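Local coordinates for protein pyridoxamine 5-phosphate-dependent dehydrase (Escherichia coli, PDB 3B8X) that removes the C3'-hydroxyl group from GDP-4-keto-6-deoxy-D-mannose by a pyridoxal-phosphate-dependent transamination-deoxygenation reaction, a step in L-colitose biosynthesis, at residues 212-217 / 244-249; 219-224 / 240-245. The protein carries 1 engineered substitution. All blocks are in the same frame, centred on the assembly; numbering follows the deposited sequence.

Contact 1: 212-217 / 244-249; sequences LCIRAH and FVLPGY. With G4M ([(2R,3S,4R,5R)-5-(2-amino-6-oxo-1,6-dihydro-9H-purin-9-yl)-3,4-dihydroxytetrahydrofuran-2-yl]methyl (2R,3S,4S,5S,6R)-3,4-dihydroxy-5-[({3-hydroxy-2-methyl-5-[(phosphonooxy)methyl]pyridin-4-yl}methyl)amino]-6-methyltetrahydro-2H-pyran-2-yl dihydrogen diphosphate), chain G.
The buried side chain of H217 reaches the bound G4M. Its CA-CB bond points away from segment 244-249, yet CB still lies 4.0 Å from F244 CE2. CG is anti to the carbonyl carbon, beside the backbone N (chi1 -50°). CE1 then meets the cofactor phosphate edge-on, 3.6 Å from G4M OP3. NE2 sits near the sugar hydroxyl, 3.8 Å from G4M O2G. Both are near approaches, not hydrogen bonds.

H217 has a left-handed backbone conformation, with a positive phi of 65°. H217 N donates to Y249 O, 2.7 Å away, from above the carbonyl plane. Y249 N in turn donates to I214 O at 2.8 Å, and this bond lies in the carbonyl plane. The two bonds tie helix 205-214 and the residues after it to the loop at G248 and Y249. G248 has no side chain, so its CA comes within 4.0 Å of I214 CA.

Farther from the ligand the contact is apolar. C213 SG, anti to its backbone N, touches V245 CG2 and L246 CB. The side chains of I214 and L246 cross obliquely, with I214 CG2 3.7 Å from L246 CB. The Y249 side chain packs on L63 and L64 of helix 58-68, and its OH is hydrogen-bonded to Y100 OH.

The second subunit also reaches this contact. W90 of that subunit meets the F244 ring edge-to-face, and H217 O accepts a hydrogen bond from S91 of that subunit. S59 and S185 of the second subunit also bond to G4M. This is the composite active site of an aspartate-aminotransferase-fold dimer, where both chains line one pocket.

Contact 2: 219-224 / 240-245; sequences WTRNLP and ESFKFV. With G4M ([(2R,3S,4R,5R)-5-(2-amino-6-oxo-1,6-dihydro-9H-purin-9-yl)-3,4-dihydroxytetrahydrofuran-2-yl]methyl (2R,3S,4S,5S,6R)-3,4-dihydroxy-5-[({3-hydroxy-2-methyl-5-[(phosphonooxy)methyl]pyridin-4-yl}methyl)amino]-6-methyltetrahydro-2H-pyran-2-yl dihydrogen diphosphate), chain G.
R221 grips the diphosphate of G4M with the end of its guanidinium. NH1 donates to both phosphates, at 2.9 Å to G4M O1P and 3.2 Å to G4M O4P. NH2 also bonds to O4P, but its position is less certain because it is modelled too close to F242. F242 runs alongside R221 and points the same way, with ring and guanidinium planes 13° apart. Its CE1 lies 3.5 Å from G4M O1G, the oxygen linking sugar to diphosphate.

The second shell sets the angle of the guanidinium. R221 NE donates to S241 O at 3.0 Å, nearly straight at 167°. The acceptor lies in the guanidinium plane and uses a carbonyl lone pair, so the group is held against rotation. W219 lies across one face, with CZ3 over the centre of the guanidinium. In return R221 CG sits over the centre of the indole.

T220 to L223 form a type I beta turn, closed by L223 N to T220 O. This turn and the loop after helix 237-241 line part of the G4M pocket, at the subunit interface of this aminotransferase-fold dimer. W90 of the second subunit meets F242 edge-to-face.

At the start of the turn, T220 OG1 donates to the anti lone pair of E240 OE1, 2.8 Å away. The two side chains cross at about a right angle. OE2 of the same carboxylate is met from above its plane by K243 NZ in a very short salt bridge, and it also accepts from S234 N. K243 has a second acidic partner in E239. A water accepts from T220 N and donates to E240 O. Near it, W219 CA makes a CA-H...O contact with K243 O at 3.1 Å.

Overall arrangement
Contacts 1 and 2 are neighbours in one wall of the G4M pocket, with centres 8 Å apart. They share F244 and V245, because segments 240-245 and 244-249 overlap at these two residues. The other two segments, 212-217 and 219-224, follow each other with only G218 between them. C213 SG packs 3.6 Å from W219 O, and A216 CB lies 3.8 Å from N222 OD1. The rings of H217 and W219 also meet, with planes at about 55°. In contact 1, H217 lies near the cofactor phosphate and O2G. In contact 2, R221 lies at the diphosphate and F242 at O1G. Both touch the second subunit, which supplies further ligand-binding residues.

Contact 1: 212-217 / 244-249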
loop_
_atom_site.group_PDB
_atom_site.type_symbol
_atom_site.label_atom_id
_atom_site.label_comp_id
_atom_site.label_asym_id
_atom_site.label_seq_id
_atom_site.Cartn_x
_atom_site.Cartn_y
_atom_site.Cartn_z
ATOM N N LEU B 212 5.018 -0.240 -13.406
ATOM C CA LEU B 212 4.010 -1.268 -13.682
ATOM C C LEU B 212 4.337 -2.594 -13.020
ATOM O O LEU B 212 3.433 -3.346 -12.618
ATOM C CB LEU B 212 3.870 -1.498 -15.172
ATOM C CG LEU B 212 3.288 -0.313 -15.960
ATOM C CD1 LEU B 212 3.409 -0.662 -17.426
ATOM C CD2 LEU B 212 1.845 -0.071 -15.576
ATOM N N CYS B 213 5.629 -2.887 -12.925
ATOM C CA CYS B 213 6.076 -4.120 -12.274
ATOM C C CYS B 213 5.965 -4.074 -10.745
ATOM O O CYS B 213 5.448 -4.993 -10.117
ATOM C CB CYS B 213 7.542 -4.354 -12.669
ATOM S SG CYS B 213 8.367 -5.784 -11.879
ATOM N N ILE B 214 6.484 -2.998 -10.138
ATOM C CA ILE B 214 6.481 -2.911 -8.686
ATOM C C ILE B 214 5.135 -2.578 -8.041
ATOM O O ILE B 214 4.958 -2.744 -6.808
ATOM C CB ILE B 214 7.617 -2.073 -8.163
ATOM C CG1 ILE B 214 7.491 -0.635 -8.696
ATOM C CG2 ILE B 214 8.932 -2.759 -8.443
ATOM C CD1 ILE B 214 8.501 0.304 -8.007
ATOM N N ARG B 215 4.200 -2.084 -8.868
ATOM C CA ARG B 215 2.860 -1.773 -8.351
ATOM C C ARG B 215 2.191 -3.079 -8.024
ATOM O O ARG B 215 1.279 -3.124 -7.218
ATOM C CB ARG B 215 1.915 -1.202 -9.426
ATOM C CG ARG B 215 0.486 -1.039 -8.906
ATOM C CD ARG B 215 -0.323 -0.244 -9.924
ATOM N NE ARG B 215 -0.323 -0.879 -11.257
ATOM C CZ ARG B 215 -0.919 -0.372 -12.337
ATOM N NH1 ARG B 215 -1.507 0.825 -12.289
ATOM N NH2 ARG B 215 -0.887 -1.046 -13.486
ATOM N N ALA B 216 2.587 -4.144 -8.721
ATOM C CA ALA B 216 1.851 -5.383 -8.526
ATOM C C ALA B 216 2.714 -6.620 -8.404
ATOM O O ALA B 216 2.970 -7.295 -9.396
ATOM C CB ALA B 216 0.844 -5.587 -9.667
ATOM N N HIS B 217 3.123 -6.909 -7.182
ATOM C CA HIS B 217 3.875 -8.112 -6.871
ATOM C C HIS B 217 5.251 -8.289 -7.458
ATOM O O HIS B 217 5.885 -9.309 -7.175
ATOM C CB HIS B 217 3.036 -9.352 -7.218
ATOM C CG HIS B 217 1.651 -9.314 -6.658
ATOM N ND1 HIS B 217 1.403 -9.494 -5.310
ATOM C CD2 HIS B 217 0.439 -9.156 -7.256
ATOM C CE1 HIS B 217 0.097 -9.461 -5.107
ATOM N NE2 HIS B 217 -0.512 -9.249 -6.266
ATOM N N PHE B 244 8.728 -13.447 -10.961
ATOM C CA PHE B 244 8.971 -12.313 -10.065
ATOM C C PHE B 244 10.344 -11.690 -10.296
ATOM O O PHE B 244 11.357 -12.354 -10.106
ATOM C CB PHE B 244 8.831 -12.841 -8.642
ATOM C CG PHE B 244 7.434 -13.240 -8.308
ATOM C CD1 PHE B 244 7.125 -14.545 -7.942
ATOM C CD2 PHE B 244 6.408 -12.311 -8.399
ATOM C CE1 PHE B 244 5.825 -14.919 -7.578
ATOM C CE2 PHE B 244 5.079 -12.688 -8.061
ATOM C CZ PHE B 244 4.799 -13.999 -7.653
ATOM N N VAL B 245 10.379 -10.411 -10.667
ATOM C CA VAL B 245 11.620 -9.732 -11.090
ATOM C C VAL B 245 12.172 -8.478 -10.436
ATOM O O VAL B 245 13.339 -8.134 -10.670
ATOM C CB VAL B 245 11.604 -9.512 -12.637
ATOM C CG1 VAL B 245 11.326 -10.852 -13.326
ATOM C CG2 VAL B 245 10.490 -8.512 -13.066
ATOM N N LEU B 246 11.350 -7.757 -9.678
ATOM C CA LEU B 246 11.799 -6.576 -8.936
ATOM C C LEU B 246 11.137 -6.688 -7.552
ATOM O O LEU B 246 10.002 -7.195 -7.465
ATOM C CB LEU B 246 11.328 -5.294 -9.638
ATOM C CG LEU B 246 12.189 -4.970 -10.852
ATOM C CD1 LEU B 246 11.634 -3.735 -11.460
ATOM C CD2 LEU B 246 13.679 -4.785 -10.514
ATOM N N PRO B 247 11.825 -6.254 -6.491
ATOM C CA PRO B 247 11.235 -6.269 -5.142
ATOM C C PRO B 247 10.167 -5.166 -5.061
ATOM O O PRO B 247 10.462 -4.028 -4.739
ATOM C CB PRO B 247 12.432 -5.989 -4.197
ATOM C CG PRO B 247 13.660 -5.776 -5.099
ATOM C CD PRO B 247 13.151 -5.605 -6.525
ATOM N N GLY B 248 8.911 -5.517 -5.331
ATOM C CA GLY B 248 7.821 -4.541 -5.312
ATOM C C GLY B 248 6.762 -4.707 -4.192
ATOM O O GLY B 248 7.016 -5.260 -3.092
ATOM N N TYR B 249 5.555 -4.263 -4.512
ATOM C CA TYR B 249 4.475 -4.296 -3.518
ATOM C C TYR B 249 3.226 -4.684 -4.245
ATOM O O TYR B 249 3.219 -4.875 -5.449
ATOM C CB TYR B 249 4.231 -2.824 -3.044
ATOM C CG TYR B 249 5.447 -2.200 -2.364
ATOM C CD1 TYR B 249 6.412 -1.483 -3.104
ATOM C CD2 TYR B 249 5.668 -2.387 -0.992
ATOM C CE1 TYR B 249 7.584 -0.991 -2.466
ATOM C CE2 TYR B 249 6.860 -1.924 -0.350
ATOM C CZ TYR B 249 7.807 -1.189 -1.089
ATOM O OH TYR B 249 8.956 -0.672 -0.466
HETATM O OP3 G4M G . -2.703 -10.933 -3.300
HETATM P PL G4M G . -2.551 -10.241 -1.864
HETATM O OP1 G4M G . -1.715 -8.911 -1.952
HETATM O OP2 G4M G . -3.966 -9.957 -1.162
HETATM O OP4 G4M G . -1.853 -11.252 -0.829
HETATM C C5B G4M G . -0.486 -11.444 -1.137
HETATM C C5L G4M G . -0.044 -12.843 -0.699
HETATM C C6L G4M G . 0.852 -13.000 0.353
HETATM N N1L G4M G . 1.290 -14.201 0.763
HETATM C C2L G4M G . 0.983 -15.301 0.104
HETATM C C2A G4M G . 1.611 -16.607 0.583
HETATM C C3L G4M G . 0.096 -15.245 -0.995
HETATM O O3L G4M G . -0.219 -16.364 -1.693
HETATM C C4L G4M G . -0.433 -13.989 -1.405
HETATM C C4A G4M G . -1.262 -13.882 -2.530
HETATM N N4A G4M G . -1.598 -14.978 -3.202
HETATM C C4G G4M G . -2.536 -14.925 -4.219
HETATM C C5G G4M G . -2.153 -15.842 -5.385
HETATM C C6G G4M G . -1.929 -17.256 -4.847
HETATM O O5G G4M G . -3.252 -15.869 -6.295
HETATM C C3G G4M G . -2.765 -13.495 -4.735
HETATM O O3G G4M G . -4.093 -13.080 -4.366
HETATM C C2G G4M G . -2.563 -13.450 -6.271
HETATM O O2G G4M G . -2.965 -12.168 -6.796
HETATM C C1G G4M G . -3.304 -14.609 -6.998
HETATM O O1G G4M G . -2.736 -14.813 -8.303
HETATM P P2 G4M G . -4.039 -15.006 -9.202
HETATM O O3P G4M G . -4.982 -16.192 -8.653
HETATM O O4P G4M G . -3.519 -15.424 -10.658
HETATM O OPP G4M G . -4.852 -13.607 -9.194
HETATM P P G4M G . -5.634 -13.425 -10.603
HETATM O O1P G4M G . -5.017 -14.277 -11.825
HETATM O O2P G4M G . -5.515 -11.864 -10.982
HETATM O "O5'" G4M G . -7.221 -13.750 -10.424
HETATM C "C5'" G4M G . -7.450 -15.142 -10.217
HETATM C "C4'" G4M G . -8.645 -15.608 -11.060
HETATM O "O4'" G4M G . -9.877 -14.938 -10.661
HETATM C "C3'" G4M G . -8.416 -15.267 -12.564
HETATM O "O3'" G4M G . -8.966 -16.271 -13.421
HETATM C "C2'" G4M G . -9.133 -13.907 -12.723
HETATM O "O2'" G4M G . -9.701 -13.780 -14.036
HETATM C "C1'" G4M G . -10.272 -14.019 -11.700
HETATM N N9 G4M G . -10.585 -12.704 -11.143
HETATM C C8 G4M G . -9.739 -11.916 -10.416
HETATM N N7 G4M G . -10.380 -10.823 -10.087
HETATM C C4 G4M G . -11.779 -12.080 -11.269
HETATM C C5 G4M G . -11.652 -10.870 -10.583
HETATM C C6 G4M G . -12.778 -10.014 -10.531
HETATM O O6 G4M G . -12.748 -8.964 -9.926
HETATM N N3 G4M G . -12.924 -12.396 -11.858
HETATM C C2 G4M G . -13.955 -11.590 -11.810
HETATM N N1 G4M G . -13.907 -10.404 -11.150
HETATM N N2 G4M G . -15.122 -11.959 -12.423
#

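Contact 2: 219-224 / 240-245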
loop_
_atom_site.group_PDB
_atom_site.type_symbol
_atom_site.label_atom_id
_atom_site.label_comp_id
_atom_site.label_asym_id
_atom_site.label_seq_id
_atom_site.Cartn_x
_atom_site.Cartn_y
_atom_site.Cartn_z
ATOM N N TRP B 219 5.825 -8.795 -10.512
ATOM C CA TRP B 219 5.689 -9.779 -11.564
ATOM C C TRP B 219 5.642 -9.129 -12.948
ATOM O O TRP B 219 5.725 -7.905 -13.097
ATOM C CB TRP B 219 4.469 -10.672 -11.291
ATOM C CG TRP B 219 3.085 -9.951 -11.426
ATOM C CD1 TRP B 219 2.790 -8.735 -12.003
ATOM C CD2 TRP B 219 1.844 -10.460 -10.928
ATOM N NE1 TRP B 219 1.421 -8.510 -11.956
ATOM C CE2 TRP B 219 0.828 -9.570 -11.334
ATOM C CE3 TRP B 219 1.483 -11.670 -10.315
ATOM C CZ2 TRP B 219 -0.511 -9.804 -11.052
ATOM C CZ3 TRP B 219 0.144 -11.926 -10.096
ATOM C CH2 TRP B 219 -0.824 -10.980 -10.426
ATOM N N THR B 220 5.562 -9.946 -13.983
ATOM C CA THR B 220 5.613 -9.381 -15.309
ATOM C C THR B 220 4.262 -9.270 -15.984
ATOM O O THR B 220 4.175 -8.897 -17.131
ATOM C CB THR B 220 6.469 -10.264 -16.192
ATOM O OG1 THR B 220 5.854 -11.559 -16.258
ATOM C CG2 THR B 220 7.882 -10.386 -15.580
ATOM N N ARG B 221 3.200 -9.590 -15.268
ATOM C CA ARG B 221 1.907 -9.614 -15.903
ATOM C C ARG B 221 1.463 -8.359 -16.620
ATOM O O ARG B 221 0.702 -8.427 -17.578
ATOM C CB ARG B 221 0.841 -9.954 -14.880
ATOM C CG ARG B 221 0.906 -11.388 -14.488
ATOM C CD ARG B 221 -0.465 -11.914 -14.122
ATOM N NE ARG B 221 -0.312 -13.176 -13.410
ATOM C CZ ARG B 221 -1.265 -13.717 -12.667
ATOM N NH1 ARG B 221 -2.452 -13.138 -12.580
ATOM N NH2 ARG B 221 -1.032 -14.858 -12.052
ATOM N N ASN B 222 1.796 -7.209 -16.063
ATOM C CA ASN B 222 1.266 -5.967 -16.586
ATOM C C ASN B 222 2.257 -5.317 -17.477
ATOM O O ASN B 222 2.029 -4.202 -17.908
ATOM C CB ASN B 222 0.856 -5.006 -15.461
ATOM C CG ASN B 222 -0.187 -5.595 -14.567
ATOM O OD1 ASN B 222 -0.026 -5.703 -13.345
ATOM N ND2 ASN B 222 -1.291 -5.978 -15.180
ATOM N N LEU B 223 3.353 -6.023 -17.729
ATOM C CA LEU B 223 4.382 -5.542 -18.628
ATOM C C LEU B 223 4.031 -6.024 -20.053
ATOM O O LEU B 223 3.456 -7.106 -20.253
ATOM C CB LEU B 223 5.705 -6.171 -18.237
ATOM C CG LEU B 223 6.290 -5.710 -16.911
ATOM C CD1 LEU B 223 7.590 -6.469 -16.673
ATOM C CD2 LEU B 223 6.562 -4.219 -17.004
ATOM N N PRO B 224 4.366 -5.214 -21.045
ATOM C CA PRO B 224 4.140 -5.587 -22.441
ATOM C C PRO B 224 5.206 -6.650 -22.811
ATOM O O PRO B 224 6.229 -6.785 -22.141
ATOM C CB PRO B 224 4.372 -4.274 -23.198
ATOM C CG PRO B 224 5.130 -3.384 -22.245
ATOM C CD PRO B 224 4.711 -3.795 -20.877
ATOM N N GLU B 240 5.323 -17.041 -17.573
ATOM C CA GLU B 240 5.089 -15.658 -17.168
ATOM C C GLU B 240 3.915 -15.497 -16.202
ATOM O O GLU B 240 3.569 -14.384 -15.814
ATOM C CB GLU B 240 4.826 -14.807 -18.408
ATOM C CG GLU B 240 5.956 -14.917 -19.386
ATOM C CD GLU B 240 7.169 -14.023 -19.019
ATOM O OE1 GLU B 240 6.999 -12.972 -18.370
ATOM O OE2 GLU B 240 8.324 -14.349 -19.385
ATOM N N SER B 241 3.306 -16.599 -15.789
ATOM C CA SER B 241 2.194 -16.536 -14.844
ATOM C C SER B 241 2.685 -15.836 -13.569
ATOM O O SER B 241 2.230 -14.745 -13.208
ATOM C CB SER B 241 1.755 -17.977 -14.514
ATOM O OG SER B 241 0.673 -18.043 -13.598
ATOM N N PHE B 242 3.631 -16.488 -12.904
ATOM C CA PHE B 242 4.222 -16.015 -11.657
ATOM C C PHE B 242 5.758 -15.919 -11.828
ATOM O O PHE B 242 6.546 -16.690 -11.303
ATOM C CB PHE B 242 3.879 -16.967 -10.483
ATOM C CG PHE B 242 2.404 -17.074 -10.126
ATOM C CD1 PHE B 242 1.524 -16.004 -10.254
ATOM C CD2 PHE B 242 1.919 -18.247 -9.557
ATOM C CE1 PHE B 242 0.174 -16.128 -9.853
ATOM C CE2 PHE B 242 0.581 -18.377 -9.142
ATOM C CZ PHE B 242 -0.289 -17.305 -9.266
ATOM N N LYS B 243 6.193 -14.951 -12.601
ATOM C CA LYS B 243 7.609 -14.700 -12.785
ATOM C C LYS B 243 7.834 -13.400 -11.946
ATOM O O LYS B 243 7.209 -12.360 -12.211
ATOM C CB LYS B 243 7.772 -14.438 -14.286
ATOM C CG LYS B 243 9.174 -14.120 -14.767
ATOM C CD LYS B 243 9.457 -14.956 -16.034
ATOM C CE LYS B 243 10.363 -14.292 -17.060
ATOM N NZ LYS B 243 10.390 -15.126 -18.314
ATOM N N PHE B 244 8.728 -13.447 -10.961
ATOM C CA PHE B 244 8.971 -12.313 -10.065
ATOM C C PHE B 244 10.344 -11.690 -10.296
ATOM O O PHE B 244 11.357 -12.354 -10.106
ATOM C CB PHE B 244 8.831 -12.841 -8.642
ATOM C CG PHE B 244 7.434 -13.240 -8.308
ATOM C CD1 PHE B 244 7.125 -14.545 -7.942
ATOM C CD2 PHE B 244 6.408 -12.311 -8.399
ATOM C CE1 PHE B 244 5.825 -14.919 -7.578
ATOM C CE2 PHE B 244 5.079 -12.688 -8.061
ATOM C CZ PHE B 244 4.799 -13.999 -7.653
ATOM N N VAL B 245 10.379 -10.411 -10.667
ATOM C CA VAL B 245 11.620 -9.732 -11.090
ATOM C C VAL B 245 12.172 -8.478 -10.436
ATOM O O VAL B 245 13.339 -8.134 -10.670
ATOM C CB VAL B 245 11.604 -9.512 -12.637
ATOM C CG1 VAL B 245 11.326 -10.852 -13.326
ATOM C CG2 VAL B 245 10.490 -8.512 -13.066
HETATM O OP3 G4M G . -2.703 -10.933 -3.300
HETATM P PL G4M G . -2.551 -10.241 -1.864
HETATM O OP1 G4M G . -1.715 -8.911 -1.952
HETATM O OP2 G4M G . -3.966 -9.957 -1.162
HETATM O OP4 G4M G . -1.853 -11.252 -0.829
HETATM C C5B G4M G . -0.486 -11.444 -1.137
HETATM C C5L G4M G . -0.044 -12.843 -0.699
HETATM C C6L G4M G . 0.852 -13.000 0.353
HETATM N N1L G4M G . 1.290 -14.201 0.763
HETATM C C2L G4M G . 0.983 -15.301 0.104
HETATM C C2A G4M G . 1.611 -16.607 0.583
HETATM C C3L G4M G . 0.096 -15.245 -0.995
HETATM O O3L G4M G . -0.219 -16.364 -1.693
HETATM C C4L G4M G . -0.433 -13.989 -1.405
HETATM C C4A G4M G . -1.262 -13.882 -2.530
HETATM N N4A G4M G . -1.598 -14.978 -3.202
HETATM C C4G G4M G . -2.536 -14.925 -4.219
HETATM C C5G G4M G . -2.153 -15.842 -5.385
HETATM C C6G G4M G . -1.929 -17.256 -4.847
HETATM O O5G G4M G . -3.252 -15.869 -6.295
HETATM C C3G G4M G . -2.765 -13.495 -4.735
HETATM O O3G G4M G . -4.093 -13.080 -4.366
HETATM C C2G G4M G . -2.563 -13.450 -6.271
HETATM O O2G G4M G . -2.965 -12.168 -6.796
HETATM C C1G G4M G . -3.304 -14.609 -6.998
HETATM O O1G G4M G . -2.736 -14.813 -8.303
HETATM P P2 G4M G . -4.039 -15.006 -9.202
HETATM O O3P G4M G . -4.982 -16.192 -8.653
HETATM O O4P G4M G . -3.519 -15.424 -10.658
HETATM O OPP G4M G . -4.852 -13.607 -9.194
HETATM P P G4M G . -5.634 -13.425 -10.603
HETATM O O1P G4M G . -5.017 -14.277 -11.825
HETATM O O2P G4M G . -5.515 -11.864 -10.982
HETATM O "O5'" G4M G . -7.221 -13.750 -10.424
HETATM C "C5'" G4M G . -7.450 -15.142 -10.217
HETATM C "C4'" G4M G . -8.645 -15.608 -11.060
HETATM O "O4'" G4M G . -9.877 -14.938 -10.661
HETATM C "C3'" G4M G . -8.416 -15.267 -12.564
HETATM O "O3'" G4M G . -8.966 -16.271 -13.421
HETATM C "C2'" G4M G . -9.133 -13.907 -12.723
HETATM O "O2'" G4M G . -9.701 -13.780 -14.036
HETATM C "C1'" G4M G . -10.272 -14.019 -11.700
HETATM N N9 G4M G . -10.585 -12.704 -11.143
HETATM C C8 G4M G . -9.739 -11.916 -10.416
HETATM N N7 G4M G . -10.380 -10.823 -10.087
HETATM C C4 G4M G . -11.779 -12.080 -11.269
HETATM C C5 G4M G . -11.652 -10.870 -10.583
HETATM C C6 G4M G . -12.778 -10.014 -10.531
HETATM O O6 G4M G . -12.748 -8.964 -9.926
HETATM N N3 G4M G . -12.924 -12.396 -11.858
HETATM C C2 G4M G . -13.955 -11.590 -11.810
HETATM N N1 G4M G . -13.907 -10.404 -11.150
HETATM N N2 G4M G . -15.122 -11.959 -12.423
HETATM O O HOH W 1 4.051 -12.585 -13.737
#